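PDB 2R5O: putative ATP binding component of ABC-transporter from Escherichia coli, which probably couples ATP hydrolysis to export of O-antigen polysaccharide, its C-terminal domain, the part described here, being an immunoglobulin-like carbohydrate-binding module. Local coordinates for residues Thr67-Thr72 and Val168-Asp173; Phe74-Val79 and Leu141-Ser146; Cys86-Ile91 and Gly103-Leu108. All blocks are in the same frame, centred on the assembly; numbering follows the deposited sequence.

Contact 1. Residues Thr67-Thr72 and Val168-Asp173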
ATOM      1  N   THR A  67      -0.503 -13.037  -6.476  1.00 17.67           N
ATOM      2  CA  THR A  67      -1.738 -12.910  -5.697  1.00 17.59           C
ATOM      3  C   THR A  67      -1.611 -11.703  -4.778  1.00 18.35           C
ATOM      4  O   THR A  67      -0.620 -11.562  -4.037  1.00 18.14           O
ATOM      5  CB  THR A  67      -2.013 -14.203  -4.897  1.00 18.37           C
ATOM      6  OG1 THR A  67      -2.228 -15.276  -5.822  1.00 18.85           O
ATOM      7  CG2 THR A  67      -3.246 -14.069  -4.026  1.00 20.54           C
ATOM      8  N   GLY A  68      -2.636 -10.862  -4.775  1.00 18.49           N
ATOM      9  CA  GLY A  68      -2.665  -9.719  -3.873  1.00 18.00           C
ATOM     10  C   GLY A  68      -2.414 -10.148  -2.437  1.00 18.99           C
ATOM     11  O   GLY A  68      -3.021 -11.119  -1.959  1.00 19.26           O
ATOM     12  N   ASN A  69      -1.495  -9.445  -1.773  1.00 18.54           N
ATOM     13  CA  ASN A  69      -1.113  -9.646  -0.352  1.00 19.94           C
ATOM     14  C   ASN A  69      -0.148 -10.771  -0.099  1.00 20.15           C
ATOM     15  O   ASN A  69       0.340 -10.942   1.022  1.00 21.45           O
ATOM     16  CB  ASN A  69      -2.321  -9.773   0.577  1.00 20.72           C
ATOM     17  CG  ASN A  69      -3.322  -8.664   0.383  1.00 23.24           C
ATOM     18  OD1 ASN A  69      -4.537  -8.914   0.332  1.00 25.99           O
ATOM     19  ND2 ASN A  69      -2.830  -7.436   0.216  1.00 23.93           N
ATOM     20  N   GLN A  70       0.196 -11.528  -1.134  1.00 19.50           N
ATOM     21  CA  GLN A  70       1.094 -12.669  -0.951  1.00 19.52           C
ATOM     22  C   GLN A  70       2.575 -12.258  -0.974  1.00 19.22           C
ATOM     23  O   GLN A  70       2.997 -11.476  -1.841  1.00 21.25           O
ATOM     24  CB  GLN A  70       0.798 -13.724  -2.012  1.00 20.03           C
ATOM     25  CG  GLN A  70       1.442 -15.042  -1.773  1.00 20.99           C
ATOM     26  CD  GLN A  70       0.812 -16.122  -2.603  1.00 26.07           C
ATOM     27  OE1 GLN A  70      -0.321 -16.511  -2.362  1.00 28.81           O
ATOM     28  NE2 GLN A  70       1.532 -16.593  -3.604  1.00 27.99           N
ATOM     29  N   GLN A  71       3.352 -12.841  -0.083  1.00 17.58           N
ATOM     30  CA  GLN A  71       4.833 -12.673  -0.087  1.00 18.83           C
ATOM     31  C   GLN A  71       5.436 -13.184  -1.403  1.00 17.48           C
ATOM     32  O   GLN A  71       5.152 -14.306  -1.825  1.00 18.26           O
ATOM     33  CB  GLN A  71       5.419 -13.472   1.064  1.00 20.75           C
ATOM     34  CG  GLN A  71       6.828 -13.071   1.523  1.00 22.59           C
ATOM     35  CD  GLN A  71       6.897 -11.724   2.267  1.00 22.39           C
ATOM     36  OE1 GLN A  71       5.891 -11.098   2.551  1.00 25.84           O
ATOM     37  NE2 GLN A  71       8.098 -11.287   2.575  1.00 23.42           N
ATOM     38  N   THR A  72       6.222 -12.328  -2.050  1.00 15.49           N
ATOM     39  CA  THR A  72       6.893 -12.633  -3.326  1.00 15.51           C
ATOM     40  C   THR A  72       8.371 -12.303  -3.195  1.00 14.43           C
ATOM     41  O   THR A  72       8.723 -11.292  -2.575  1.00 15.29           O
ATOM     42  CB  THR A  72       6.247 -11.848  -4.484  1.00 15.36           C
ATOM     43  OG1 THR A  72       4.890 -12.275  -4.583  1.00 17.13           O
ATOM     44  CG2 THR A  72       6.954 -12.052  -5.777  1.00 15.26           C
ATOM     45  N   VAL A 168      -0.973  -8.642 -11.169  1.00 15.67           N
ATOM     46  CA  VAL A 168      -1.517  -8.969  -9.846  1.00 16.08           C
ATOM     47  C   VAL A 168      -2.953  -9.390 -10.024  1.00 15.25           C
ATOM     48  O   VAL A 168      -3.713  -8.707 -10.702  1.00 14.67           O
ATOM     49  CB  VAL A 168      -1.433  -7.750  -8.859  1.00 15.95           C
ATOM     50  CG1 VAL A 168      -2.124  -8.069  -7.544  1.00 17.06           C
ATOM     51  CG2 VAL A 168       0.033  -7.376  -8.611  1.00 16.65           C
ATOM     52  N   THR A 169      -3.305 -10.482  -9.374  1.00 16.01           N
ATOM     53  CA  THR A 169      -4.665 -11.016  -9.375  1.00 16.78           C
ATOM     54  C   THR A 169      -5.248 -11.106  -7.956  1.00 17.52           C
ATOM     55  O   THR A 169      -4.511 -11.304  -6.988  1.00 17.80           O
ATOM     56  CB  THR A 169      -4.768 -12.407 -10.055  1.00 17.05           C
ATOM     57  OG1 THR A 169      -3.767 -13.282  -9.521  1.00 18.23           O
ATOM     58  CG2 THR A 169      -4.559 -12.281 -11.553  1.00 18.25           C
ATOM     59  N   LYS A 170      -6.564 -10.920  -7.876  1.00 17.30           N
ATOM     60  CA  LYS A 170      -7.363 -11.044  -6.650  1.00 17.59           C
ATOM     61  C   LYS A 170      -8.750 -11.535  -7.044  1.00 18.34           C
ATOM     62  O   LYS A 170      -9.157 -11.473  -8.221  1.00 19.91           O
ATOM     63  CB  LYS A 170      -7.539  -9.673  -5.981  1.00 16.79           C
ATOM     64  CG  LYS A 170      -6.291  -8.945  -5.577  1.00 15.58           C
ATOM     65  CD  LYS A 170      -6.609  -7.600  -4.950  1.00 18.85           C
ATOM     66  CE  LYS A 170      -7.318  -7.751  -3.624  1.00 19.28           C
ATOM     67  NZ  LYS A 170      -6.450  -8.362  -2.571  1.00 21.04           N
ATOM     68  N   SER A 171      -9.498 -12.022  -6.058  1.00 17.54           N
ATOM     69  CA  SER A 171     -10.909 -12.375  -6.279  1.00 18.27           C
ATOM     70  C   SER A 171     -11.802 -11.148  -6.162  1.00 19.06           C
ATOM     71  O   SER A 171     -12.655 -10.926  -7.023  1.00 20.15           O
ATOM     72  CB  SER A 171     -11.373 -13.482  -5.322  1.00 18.28           C
ATOM     73  OG  SER A 171     -11.125 -13.139  -3.990  1.00 20.43           O
ATOM     74  N   MET A 172     -11.644 -10.381  -5.082  1.00 19.81           N
ATOM     75  CA  MET A 172     -12.454  -9.181  -4.863  1.00 20.12           C
ATOM     76  C   MET A 172     -11.563  -7.963  -4.713  1.00 20.41           C
ATOM     77  O   MET A 172     -10.837  -7.804  -3.710  1.00 21.82           O
ATOM     78  CB  MET A 172     -13.313  -9.341  -3.627  1.00 20.16           C
ATOM     79  CG  MET A 172     -14.268 -10.520  -3.738  1.00 22.06           C
ATOM     80  SD  MET A 172     -15.589 -10.414  -2.542  1.00 23.23           S
ATOM     81  CE  MET A 172     -16.098 -12.118  -2.447  1.00 26.10           C
ATOM     82  N   ASP A 173     -11.644  -7.075  -5.695  1.00 19.97           N
ATOM     83  CA  ASP A 173     -10.877  -5.828  -5.653  1.00 19.98           C
ATOM     84  C   ASP A 173     -11.447  -4.888  -4.575  1.00 18.74           C
ATOM     85  O   ASP A 173     -12.646  -4.843  -4.347  1.00 19.20           O
ATOM     86  CB  ASP A 173     -10.968  -5.109  -7.002  1.00 19.70           C
ATOM     87  CG  ASP A 173     -10.124  -5.740  -8.068  1.00 22.20           C
ATOM     88  OD1 ASP A 173      -9.582  -6.845  -7.832  1.00 21.47           O
ATOM     89  OD2 ASP A 173     -10.009  -5.111  -9.144  1.00 25.58           O
TER
HETATM   90  O   HOH W   1      -4.533 -14.752  -7.274  1.00 18.68           O
HETATM   91  O   HOH W   2      -5.663 -11.191  -2.774  1.00 24.00           O
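Gly68 and Thr169 join by a backbone bond at a short parallel pairing at the edge of the immunoglobulin-like sandwich, where strand 153-169 ends and the chain of 67-72 turns away from it. The bridge pairs Thr67 with Thr169. Gly68 N donates to Thr169 O at 2.9 Å, nearly along the C=O axis and close to straight (164° at the hydrogen), and the same oxygen takes a longer CA-H...O contact from Thr67 CA. Directly after the bridge, Thr67 to Gln70 form a type II beta turn, closed by Gln70 N to Thr67 O, which sends the chain off to strand 71-80 in the other sheet.

Water extends the join. One molecule lies between the two threonine hydroxyls on the same face of the sheet, 2.8 Å from Thr67 OG1 and hydrogen-bonded to Thr169 OG1 as well; Ser65 is a further partner of Thr169 OG1. A second water donates to Gly68 O and accepts from Lys170 NZ.

Apolar contact is slight: Val168 CG1 and Lys170 CG each come to about 4.1 Å from Gly68 CA. The Lys170 chain bends at chi3 and again at chi4 (67° each), turning its ammonium back toward the turn. Asn69, crossing it at about a right angle, directs ND2 to Asp179 and Asp133, which tie the turn to the tail and to the loop after strand 123-131. Its other amide atom, OD1, lies 3.5 Å from Lys170 NZ.

Contact 2. Residues Phe74-Val79 and Leu141-Ser146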
ATOM      1  N   PHE A  74      11.822 -11.352  -5.141  1.00 14.37           N
ATOM      2  CA  PHE A  74      12.342 -10.690  -6.319  1.00 14.68           C
ATOM      3  C   PHE A  74      13.854 -10.753  -6.224  1.00 14.58           C
ATOM      4  O   PHE A  74      14.455 -10.087  -5.365  1.00 15.31           O
ATOM      5  CB  PHE A  74      11.880  -9.230  -6.337  1.00 15.04           C
ATOM      6  CG  PHE A  74      10.381  -9.068  -6.426  1.00 14.64           C
ATOM      7  CD1 PHE A  74       9.731  -9.111  -7.641  1.00 14.65           C
ATOM      8  CD2 PHE A  74       9.605  -8.868  -5.285  1.00 15.60           C
ATOM      9  CE1 PHE A  74       8.365  -8.934  -7.714  1.00 15.26           C
ATOM     10  CE2 PHE A  74       8.266  -8.716  -5.388  1.00 15.76           C
ATOM     11  CZ  PHE A  74       7.643  -8.730  -6.607  1.00 15.30           C
ATOM     12  N   LEU A  75      14.473 -11.578  -7.057  1.00 14.56           N
ATOM     13  CA  LEU A  75      15.915 -11.840  -7.019  1.00 15.02           C
ATOM     14  C   LEU A  75      16.593 -11.271  -8.245  1.00 14.78           C
ATOM     15  O   LEU A  75      16.063 -11.372  -9.363  1.00 14.67           O
ATOM     16  CB  LEU A  75      16.215 -13.344  -6.949  1.00 15.53           C
ATOM     17  CG  LEU A  75      15.646 -14.053  -5.716  1.00 16.39           C
ATOM     18  CD1 LEU A  75      14.276 -14.657  -5.984  1.00 17.35           C
ATOM     19  CD2 LEU A  75      16.619 -15.088  -5.189  1.00 20.88           C
ATOM     20  N   MET A  76      17.774 -10.699  -8.047  1.00 14.90           N
ATOM     21  CA  MET A  76      18.585 -10.187  -9.140  1.00 15.46           C
ATOM     22  C   MET A  76      20.009 -10.711  -9.011  1.00 14.92           C
ATOM     23  O   MET A  76      20.539 -10.787  -7.910  1.00 16.25           O
ATOM     24  CB  MET A  76      18.562  -8.644  -9.175  1.00 15.90           C
ATOM     25  CG  MET A  76      18.791  -7.969  -7.809  1.00 17.15           C
ATOM     26  SD  MET A  76      18.858  -6.165  -7.798  1.00 16.79           S
ATOM     27  CE  MET A  76      20.474  -6.010  -8.428  1.00 17.12           C
ATOM     28  N   LYS A  77      20.621 -11.072 -10.140  1.00 15.28           N
ATOM     29  CA  LYS A  77      21.988 -11.574 -10.180  1.00 15.15           C
ATOM     30  C   LYS A  77      22.866 -10.537 -10.857  1.00 15.31           C
ATOM     31  O   LYS A  77      22.527 -10.023 -11.928  1.00 14.91           O
ATOM     32  CB  LYS A  77      22.052 -12.878 -10.955  1.00 15.88           C
ATOM     33  CG  LYS A  77      23.453 -13.480 -10.966  1.00 17.96           C
ATOM     34  CD  LYS A  77      23.502 -14.917 -11.489  1.00 19.90           C
ATOM     35  CE  LYS A  77      23.375 -14.962 -12.981  1.00 23.41           C
ATOM     36  NZ  LYS A  77      23.802 -16.287 -13.569  1.00 22.39           N
ATOM     37  N   VAL A  78      23.998 -10.239 -10.233  1.00 15.03           N
ATOM     38  CA  VAL A  78      24.906  -9.183 -10.689  1.00 14.62           C
ATOM     39  C   VAL A  78      26.322  -9.727 -10.807  1.00 14.44           C
ATOM     40  O   VAL A  78      26.793 -10.440  -9.904  1.00 15.23           O
ATOM     41  CB  VAL A  78      24.944  -8.006  -9.699  1.00 15.54           C
ATOM     42  CG1 VAL A  78      25.820  -6.872 -10.236  1.00 16.09           C
ATOM     43  CG2 VAL A  78      23.533  -7.520  -9.412  1.00 16.11           C
ATOM     44  N   VAL A  79      27.017  -9.348 -11.884  1.00 14.40           N
ATOM     45  CA  VAL A  79      28.458  -9.571 -12.002  1.00 14.83           C
ATOM     46  C   VAL A  79      29.174  -8.232 -11.861  1.00 15.41           C
ATOM     47  O   VAL A  79      28.784  -7.251 -12.474  1.00 15.78           O
ATOM     48  CB  VAL A  79      28.836 -10.313 -13.321  1.00 15.32           C
ATOM     49  CG1 VAL A  79      28.414  -9.564 -14.603  1.00 16.23           C
ATOM     50  CG2 VAL A  79      30.347 -10.582 -13.367  1.00 15.61           C
ATOM     51  N   LEU A 141       8.250  -3.106 -12.722  1.00 13.60           N
ATOM     52  CA  LEU A 141       9.337  -3.352 -11.775  1.00 13.51           C
ATOM     53  C   LEU A 141      10.662  -2.946 -12.395  1.00 13.27           C
ATOM     54  O   LEU A 141      10.925  -3.203 -13.572  1.00 14.07           O
ATOM     55  CB  LEU A 141       9.373  -4.845 -11.409  1.00 13.62           C
ATOM     56  CG  LEU A 141      10.521  -5.351 -10.536  1.00 14.41           C
ATOM     57  CD1 LEU A 141      10.487  -4.766  -9.150  1.00 14.64           C
ATOM     58  CD2 LEU A 141      10.483  -6.881 -10.493  1.00 14.84           C
ATOM     59  N   SER A 142      11.506  -2.338 -11.567  1.00 13.49           N
ATOM     60  CA  SER A 142      12.908  -2.023 -11.881  1.00 13.64           C
ATOM     61  C   SER A 142      13.841  -2.706 -10.891  1.00 13.55           C
ATOM     62  O   SER A 142      13.540  -2.760  -9.706  1.00 14.01           O
ATOM     63  CB  SER A 142      13.147  -0.508 -11.715  1.00 14.54           C
ATOM     64  OG  SER A 142      12.248   0.262 -12.493  1.00 14.23           O
ATOM     65  N   PHE A 143      14.983  -3.192 -11.394  1.00 13.21           N
ATOM     66  CA  PHE A 143      16.078  -3.650 -10.567  1.00 13.52           C
ATOM     67  C   PHE A 143      17.276  -2.754 -10.867  1.00 14.03           C
ATOM     68  O   PHE A 143      17.545  -2.482 -12.052  1.00 14.72           O
ATOM     69  CB  PHE A 143      16.490  -5.077 -10.885  1.00 14.17           C
ATOM     70  CG  PHE A 143      15.609  -6.171 -10.329  1.00 13.44           C
ATOM     71  CD1 PHE A 143      15.506  -6.375  -8.986  1.00 14.53           C
ATOM     72  CD2 PHE A 143      14.963  -7.048 -11.175  1.00 13.65           C
ATOM     73  CE1 PHE A 143      14.820  -7.442  -8.486  1.00 15.40           C
ATOM     74  CE2 PHE A 143      14.226  -8.107 -10.681  1.00 14.32           C
ATOM     75  CZ  PHE A 143      14.159  -8.303  -9.323  1.00 14.26           C
ATOM     76  N   GLY A 144      18.015  -2.334  -9.851  1.00 13.34           N
ATOM     77  CA  GLY A 144      19.208  -1.529 -10.031  1.00 13.68           C
ATOM     78  C   GLY A 144      20.324  -1.955  -9.113  1.00 13.56           C
ATOM     79  O   GLY A 144      20.080  -2.545  -8.061  1.00 13.37           O
ATOM     80  N   ILE A 145      21.565  -1.650  -9.509  1.00 14.03           N
ATOM     81  CA  ILE A 145      22.754  -1.838  -8.658  1.00 14.15           C
ATOM     82  C   ILE A 145      23.577  -0.546  -8.719  1.00 14.18           C
ATOM     83  O   ILE A 145      23.848  -0.026  -9.804  1.00 14.02           O
ATOM     84  CB  ILE A 145      23.569  -3.126  -9.052  1.00 16.31           C
ATOM     85  CG1 ILE A 145      24.731  -3.389  -8.096  1.00 15.42           C
ATOM     86  CG2 ILE A 145      24.038  -3.084 -10.454  1.00 16.35           C
ATOM     87  CD1 ILE A 145      24.301  -3.893  -6.737  1.00 16.35           C
ATOM     88  N   SER A 146      23.957  -0.052  -7.543  1.00 14.63           N
ATOM     89  CA  SER A 146      24.749   1.150  -7.368  1.00 14.43           C
ATOM     90  C   SER A 146      25.831   0.883  -6.362  1.00 14.78           C
ATOM     91  O   SER A 146      25.847  -0.168  -5.734  1.00 14.60           O
ATOM     92  CB  SER A 146      23.842   2.298  -6.914  1.00 15.35           C
ATOM     93  OG  SER A 146      22.728   2.457  -7.795  1.00 15.45           O
TER
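Met76 and Phe143 meet at the centre of the immunoglobulin-like beta sandwich, where strand 71-80 of one sheet faces strand 137-147 of the other. The axes of the two segments approach to 8.6 Å and their directions differ by 38°, so the contact is made by side chains directed between the sheets: Phe74, Met76 and Val78 from one, Leu141, Phe143 and Ile145 from the other.

Met76 and Phe143 slide past each other in opposite directions. Met76 CB lies over one face of the Phe143 ring, 4.0 Å from the centroid and 18° off the normal, a CH-pi contact displaced toward the rim. The sulfur descends past the ring obliquely and reaches CD1 at 3.6 Å, which makes a Met-aromatic contact. A chi1 of 47° sets Met76 CG between the backbone N and the carbonyl carbon, against Phe143 CD1; the bend at chi3 then carries the methyl CE on to Gly144 O and Ile145 CB.

The far tip of the Phe143 ring reaches the opposing backbone: CZ comes within 3.6 Å of Leu75 O and touches Phe74 CB. The Phe74 ring is carried onward to Leu141, crossing it obliquely with CD1 against the methyl CD2 at 3.7 Å. Tyr53 and Ile91 add to the packing round Phe143, and Pro89 touches Met76, so neighbouring strands of both sheets share this core. At the other end the contact is looser, with the branched Val78 and Ile145 crossing at a slant and meeting through two methyls, CG1 of Val78 and CG2 of Ile145, 4.2 Å apart.

Contact 3. Residues Cys86-Ile91 and Gly103-Leu108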
ATOM      1  N   CYS A  86      30.988  -0.952  -1.006  1.00 16.94           N
ATOM      2  CA  CYS A  86      29.600  -0.855  -0.581  1.00 17.34           C
ATOM      3  C   CYS A  86      28.643  -0.835  -1.768  1.00 16.78           C
ATOM      4  O   CYS A  86      28.418   0.209  -2.380  1.00 18.94           O
ATOM      5  CB  CYS A  86      29.393   0.390   0.287  1.00 16.63           C
ATOM      6  SG  CYS A  86      27.716   0.601   0.958  1.00 19.65           S
ATOM      7  N   VAL A  87      28.110  -1.993  -2.121  1.00 15.58           N
ATOM      8  CA  VAL A  87      27.202  -2.097  -3.266  1.00 14.89           C
ATOM      9  C   VAL A  87      25.776  -2.128  -2.720  1.00 14.37           C
ATOM     10  O   VAL A  87      25.512  -2.702  -1.655  1.00 14.82           O
ATOM     11  CB  VAL A  87      27.502  -3.282  -4.197  1.00 15.22           C
ATOM     12  CG1 VAL A  87      28.959  -3.201  -4.663  1.00 15.19           C
ATOM     13  CG2 VAL A  87      27.273  -4.643  -3.518  1.00 16.11           C
ATOM     14  N   VAL A  88      24.864  -1.527  -3.472  1.00 13.94           N
ATOM     15  CA  VAL A  88      23.529  -1.256  -2.999  1.00 13.99           C
ATOM     16  C   VAL A  88      22.548  -1.597  -4.115  1.00 13.51           C
ATOM     17  O   VAL A  88      22.306  -0.807  -5.027  1.00 14.13           O
ATOM     18  CB  VAL A  88      23.397   0.224  -2.627  1.00 14.23           C
ATOM     19  CG1 VAL A  88      21.994   0.538  -2.157  1.00 14.46           C
ATOM     20  CG2 VAL A  88      24.408   0.583  -1.516  1.00 15.93           C
ATOM     21  N   PRO A  89      21.998  -2.816  -4.077  1.00 13.46           N
ATOM     22  CA  PRO A  89      20.921  -3.182  -4.986  1.00 13.76           C
ATOM     23  C   PRO A  89      19.628  -2.501  -4.590  1.00 13.26           C
ATOM     24  O   PRO A  89      19.424  -2.211  -3.415  1.00 13.48           O
ATOM     25  CB  PRO A  89      20.801  -4.688  -4.820  1.00 14.03           C
ATOM     26  CG  PRO A  89      21.343  -4.946  -3.474  1.00 16.25           C
ATOM     27  CD  PRO A  89      22.407  -3.934  -3.211  1.00 13.72           C
ATOM     28  N   GLY A  90      18.727  -2.303  -5.539  1.00 13.70           N
ATOM     29  CA  GLY A  90      17.453  -1.694  -5.247  1.00 13.77           C
ATOM     30  C   GLY A  90      16.369  -2.105  -6.201  1.00 13.21           C
ATOM     31  O   GLY A  90      16.634  -2.637  -7.282  1.00 13.83           O
ATOM     32  N   ILE A  91      15.147  -1.773  -5.817  1.00 13.18           N
ATOM     33  CA  ILE A  91      13.966  -2.026  -6.623  1.00 14.10           C
ATOM     34  C   ILE A  91      13.049  -0.795  -6.633  1.00 14.10           C
ATOM     35  O   ILE A  91      13.018  -0.011  -5.660  1.00 14.43           O
ATOM     36  CB  ILE A  91      13.167  -3.222  -6.084  1.00 14.87           C
ATOM     37  CG1 ILE A  91      12.816  -3.080  -4.595  1.00 14.96           C
ATOM     38  CG2 ILE A  91      13.886  -4.517  -6.388  1.00 16.80           C
ATOM     39  CD1 ILE A  91      11.778  -4.124  -4.188  1.00 16.92           C
ATOM     40  N   GLY A 103       9.670   2.063  -3.526  1.00 14.23           N
ATOM     41  CA  GLY A 103      11.061   1.843  -3.848  1.00 14.45           C
ATOM     42  C   GLY A 103      11.861   1.670  -2.598  1.00 14.38           C
ATOM     43  O   GLY A 103      11.542   2.237  -1.552  1.00 14.62           O
ATOM     44  N   THR A 104      12.918   0.882  -2.719  1.00 14.29           N
ATOM     45  CA  THR A 104      13.843   0.674  -1.616  1.00 14.18           C
ATOM     46  C   THR A 104      15.161   0.184  -2.160  1.00 13.90           C
ATOM     47  O   THR A 104      15.332  -0.031  -3.355  1.00 13.78           O
ATOM     48  CB  THR A 104      13.246  -0.297  -0.558  1.00 15.21           C
ATOM     49  OG1 THR A 104      14.064  -0.258   0.628  1.00 14.72           O
ATOM     50  CG2 THR A 104      13.133  -1.723  -1.078  1.00 15.86           C
ATOM     51  N   ASN A 105      16.103   0.003  -1.255  1.00 13.34           N
ATOM     52  CA  ASN A 105      17.374  -0.591  -1.598  1.00 13.35           C
ATOM     53  C   ASN A 105      17.871  -1.365  -0.388  1.00 13.59           C
ATOM     54  O   ASN A 105      17.215  -1.398   0.643  1.00 14.15           O
ATOM     55  CB  ASN A 105      18.348   0.464  -2.132  1.00 14.26           C
ATOM     56  CG  ASN A 105      18.745   1.489  -1.113  1.00 13.98           C
ATOM     57  OD1 ASN A 105      18.883   1.212   0.064  1.00 14.46           O
ATOM     58  ND2 ASN A 105      19.014   2.707  -1.602  1.00 16.75           N
ATOM     59  N   SER A 106      19.014  -2.027  -0.496  1.00 13.96           N
ATOM     60  CA  SER A 106      19.494  -2.865   0.578  1.00 14.25           C
ATOM     61  C   SER A 106      19.657  -2.103   1.878  1.00 14.42           C
ATOM     62  O   SER A 106      19.423  -2.657   2.961  1.00 15.46           O
ATOM     63  CB  SER A 106      20.800  -3.546   0.203  1.00 14.10           C
ATOM     64  OG  SER A 106      21.771  -2.605  -0.212  1.00 13.58           O
ATOM     65  N   PHE A 107      20.151  -0.875   1.778  1.00 14.67           N
ATOM     66  CA  PHE A 107      20.399  -0.038   2.936  1.00 15.16           C
ATOM     67  C   PHE A 107      19.095   0.375   3.632  1.00 14.40           C
ATOM     68  O   PHE A 107      18.937   0.211   4.845  1.00 15.95           O
ATOM     69  CB  PHE A 107      21.211   1.175   2.495  1.00 16.10           C
ATOM     70  CG  PHE A 107      21.574   2.087   3.634  1.00 18.16           C
ATOM     71  CD1 PHE A 107      22.536   1.713   4.569  1.00 19.06           C
ATOM     72  CD2 PHE A 107      20.903   3.276   3.809  1.00 21.43           C
ATOM     73  CE1 PHE A 107      22.874   2.553   5.635  1.00 20.87           C
ATOM     74  CE2 PHE A 107      21.232   4.125   4.899  1.00 21.24           C
ATOM     75  CZ  PHE A 107      22.198   3.728   5.800  1.00 22.06           C
ATOM     76  N   LEU A 108      18.155   0.902   2.862  1.00 14.53           N
ATOM     77  CA  LEU A 108      16.866   1.310   3.433  1.00 14.85           C
ATOM     78  C   LEU A 108      16.069   0.113   3.947  1.00 14.74           C
ATOM     79  O   LEU A 108      15.523   0.137   5.055  1.00 14.98           O
ATOM     80  CB  LEU A 108      16.041   2.112   2.428  1.00 15.20           C
ATOM     81  CG  LEU A 108      16.692   3.390   1.932  1.00 16.40           C
ATOM     82  CD1 LEU A 108      15.746   4.077   0.937  1.00 19.66           C
ATOM     83  CD2 LEU A 108      17.047   4.319   3.098  1.00 17.98           C
TER
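Gly103 CA rests against Ile91 O at 3.2 Å, a CA-H...O contact near the end of strand 100-105, in the antiparallel hairpin it forms with strand 84-95; the backbone of Gly103 also bonds to the second subunit. Thr104 and Ile91 form a hydrogen-bonded pair, each N donating to the other's carbonyl oxygen. Their side chains lie side by side and point the same way, Thr104 CG2 against Ile91 CG1 at 3.8 Å, with Phe128 of the facing sheet touching both.

At Asn105 the strands come closest, its CA 3.8 Å from that of Gly90 in a non-hydrogen-bonded pair. The strands can close this far because Gly90 carries no CB; one there would run into Thr104 O and crowd Asn105 CB. The Asn105 amide group lies obliquely across Val88, whose CG1 presses on CG at 3.5 Å. A chi1 of 66° sets this CG between the backbone N and the carbonyl carbon; from there OD1 caps the first turn of helix 106-109, accepting from Leu108 N at 2.9 Å and nearly straight (173°).

Ser106 opens the helix yet keeps the hairpin contact: its N donates to Pro89 O at 3.0 Å, with the more bent angle of 142°. Its OG lies 3.3 Å from CD of the Pro89 ring, and Phe184 of the second subunit packs on both residues. Trp175 of that subunit lies against Asn105 and Leu108. The whole is a beta hairpin whose second strand passes straight into a short helix, with Asn105 as the strand's last residue and the helix N-cap.

Contact 1 lies at the surface, contacts 2 and 3 in the buried part of the domain. The turn of contact 1 leads straight into strand 71-80, which carries contact 2, and their other segments belong to neighbouring strands of the facing sheet; contact 3 continues that sheet beside contact 2, with Val88 N and Gly90 N probably bonded to Ser146 O and Gly144 O. Chemistry follows place: contact 1 relies on backbone and water, contact 2 on apolar side chains between sheets, contact 3 on strand pairing and a helix cap. Contacts 1 and 3, on opposite sides of the chain's centre, both touch the second subunit; contact 2 does not.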